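Local coordinates for protein FimX (Pseudomonas aeruginosa PAO1, PDB 3HV8) that carries an EAL domain, a barrel-like alpha/beta fold, and binds the ligand C2E in a pocket at the barrel mouth, at residues R56-N59 and Q63-P66. Residues are numbered along the deposited sequence; the frame is centred on the assembly and turned at random.
Sequences RLLN and QEVP. With C2E (9,9'-[(2R,3R,3aS,5S,7aR,9R,10R,10aS,12S,14aR)-3,5,10,12-tetrahydroxy-5,12-dioxidooctahydro-2H,7H-difuro[3,2-d:3',2'-j][1,3,7,9,2,8]tetraoxadiphosphacyclododecine-2,9-diyl]bis(2-amino-1,9-dihydro-6H-purin-6-one)), chain B.
Leu57 and Val65 face each other as an antiparallel hydrogen-bonded pair, and their backbones are joined twice. Leu57 N donates to Val65 O at 3.0 Å, and Val65 N returns a shorter bond of 2.8 Å to Leu57 O. A third backbone bond, from Asn59 N to Gln63 O, continues the ladder toward the turn. On one face of the sheet Leu57 CB and Val65 CB pack at 4.1 Å, and the CG2 branch of Val65 extends the contact to Asn59 CB.

The opposite face carries Leu58 and Glu64. Here the two side chains run alongside each other in the same direction, with Leu58 CD2 3.9 Å from Glu64 CG. Arg56 starts out toward segment 63-66, and its CB and CG pack on Glu64 CB as the two side chains cross. The two charged ends do not touch directly. A water accepts from Arg56 NE and donates to Glu64 OE2 at 2.7 Å, whereas OE1 forms a salt bridge with Arg34 on strand 33-42. The Arg56 chain bends at its second torsion (chi2 -68°) and is then extended through chi3, carrying the guanidinium past Pro66 to C2E. Both terminal nitrogens converge on one phosphate oxygen, O11, with NH1 at 2.8 Å and NH2 slightly farther off, a forked grip that the water at NE would help to orient.

The Gln63 end is the solvent side: its side chain is exposed, although it still lies close against that of Asn59, which it meets obliquely. This is a short beta hairpin at the edge of the EAL barrel, pairing strand 49-58 with strand 64-65 and supplying Arg56 to the C2E pocket.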
# COMPACT_ATOMS: atom_id res chain seq x y z
N ARG A 56 -10.83 4.20 6.53
CA ARG A 56 -11.36 5.22 7.43
C ARG A 56 -12.27 4.53 8.44
O ARG A 56 -13.04 3.64 8.09
CB ARG A 56 -12.17 6.27 6.67
CG ARG A 56 -11.40 7.00 5.58
CD ARG A 56 -10.32 7.88 6.20
NE ARG A 56 -9.58 8.64 5.20
CZ ARG A 56 -8.38 8.29 4.73
NH1 ARG A 56 -7.81 7.16 5.15
NH2 ARG A 56 -7.78 9.05 3.82
N LEU A 57 -12.17 4.93 9.70
CA LEU A 57 -13.13 4.50 10.71
C LEU A 57 -14.36 5.40 10.59
O LEU A 57 -14.24 6.58 10.31
CB LEU A 57 -12.49 4.60 12.09
CG LEU A 57 -13.42 4.59 13.31
CD1 LEU A 57 -14.04 3.23 13.51
CD2 LEU A 57 -12.63 5.01 14.57
N LEU A 58 -15.55 4.83 10.77
CA LEU A 58 -16.75 5.66 10.77
C LEU A 58 -17.17 5.79 12.22
O LEU A 58 -17.43 4.79 12.89
CB LEU A 58 -17.86 5.03 9.93
CG LEU A 58 -17.57 4.85 8.43
CD1 LEU A 58 -18.74 4.11 7.79
CD2 LEU A 58 -17.32 6.18 7.72
N ASN A 59 -17.11 7.02 12.74
CA ASN A 59 -17.45 7.25 14.14
C ASN A 59 -18.96 7.12 14.34
O ASN A 59 -19.70 6.99 13.36
CB ASN A 59 -16.87 8.57 14.67
CG ASN A 59 -17.49 9.81 14.03
OD1 ASN A 59 -16.91 10.89 14.07
ND2 ASN A 59 -18.67 9.66 13.44
N GLN A 63 -19.02 9.94 10.57
CA GLN A 63 -17.89 10.71 10.03
C GLN A 63 -16.66 9.83 9.77
O GLN A 63 -16.38 8.91 10.53
CB GLN A 63 -17.51 11.83 10.99
CG GLN A 63 -18.58 12.89 11.19
CD GLN A 63 -18.13 13.97 12.16
OE1 GLN A 63 -17.77 13.68 13.31
NE2 GLN A 63 -18.15 15.22 11.71
N GLU A 64 -15.93 10.16 8.71
CA GLU A 64 -14.67 9.47 8.42
C GLU A 64 -13.57 9.96 9.34
O GLU A 64 -13.31 11.16 9.44
CB GLU A 64 -14.27 9.65 6.95
CG GLU A 64 -15.15 8.90 5.99
CD GLU A 64 -14.84 9.21 4.54
OE1 GLU A 64 -15.56 8.68 3.67
OE2 GLU A 64 -13.89 9.97 4.26
N VAL A 65 -12.93 9.01 10.02
CA VAL A 65 -11.82 9.28 10.92
C VAL A 65 -10.58 8.61 10.33
O VAL A 65 -10.60 7.43 9.99
CB VAL A 65 -12.09 8.70 12.31
CG1 VAL A 65 -10.94 8.99 13.27
CG2 VAL A 65 -13.41 9.23 12.86
N PRO A 66 -9.49 9.38 10.21
CA PRO A 66 -8.26 8.89 9.57
C PRO A 66 -7.45 7.95 10.45
O PRO A 66 -7.56 8.01 11.68
CB PRO A 66 -7.45 10.17 9.34
CG PRO A 66 -7.92 11.11 10.38
CD PRO A 66 -9.35 10.76 10.71
P1 C2E B . 0.65 6.13 3.72
O2P C2E B . 1.84 5.47 2.88
O1P C2E B . 1.18 7.39 4.26
O5' C2E B . -0.60 6.58 2.85
C5' C2E B . -0.50 7.84 2.15
C4' C2E B . -1.16 9.01 2.91
O4' C2E B . -1.07 10.20 2.08
C3' C2E B . -2.64 8.68 2.98
O3' C2E B . -3.17 9.15 4.23
C2' C2E B . -3.26 9.40 1.76
O2' C2E B . -4.61 9.79 1.94
C1' C2E B . -2.35 10.63 1.67
N9 C2E B . -2.24 11.22 0.34
C8 C2E B . -2.57 10.63 -0.86
N7 C2E B . -2.17 11.40 -1.85
C5 C2E B . -1.59 12.52 -1.32
C6 C2E B . -1.00 13.67 -1.89
O6 C2E B . -0.86 13.82 -3.11
N1 C2E B . -0.54 14.60 -1.04
C2 C2E B . -0.64 14.45 0.31
N2 C2E B . -0.15 15.44 1.12
N3 C2E B . -1.19 13.38 0.85
C4 C2E B . -1.65 12.41 0.06
P11 C2E B . -4.14 8.15 5.03
O21 C2E B . -4.65 8.90 6.32
O11 C2E B . -5.20 7.61 4.15
O5A C2E B . -3.20 6.93 5.42
C5A C2E B . -2.08 7.16 6.29
C4A C2E B . -1.42 5.84 6.67
O4A C2E B . -2.37 5.02 7.38
C3A C2E B . -0.96 4.99 5.49
O3A C2E B . 0.35 5.32 5.05
C2A C2E B . -0.89 3.61 6.15
O2A C2E B . 0.29 3.51 6.97
C1A C2E B . -2.08 3.66 7.11
N91 C2E B . -3.24 3.06 6.46
C81 C2E B . -4.19 3.66 5.68
N71 C2E B . -5.05 2.75 5.30
C51 C2E B . -4.74 1.55 5.88
C61 C2E B . -5.30 0.26 5.89
O61 C2E B . -6.26 -0.07 5.19
N11 C2E B . -4.65 -0.66 6.65
C21 C2E B . -3.52 -0.38 7.38
N21 C2E B . -2.90 -1.38 8.08
N31 C2E B . -2.97 0.81 7.36
C41 C2E B . -3.58 1.77 6.64
O HOH W 1 -11.40 10.81 4.80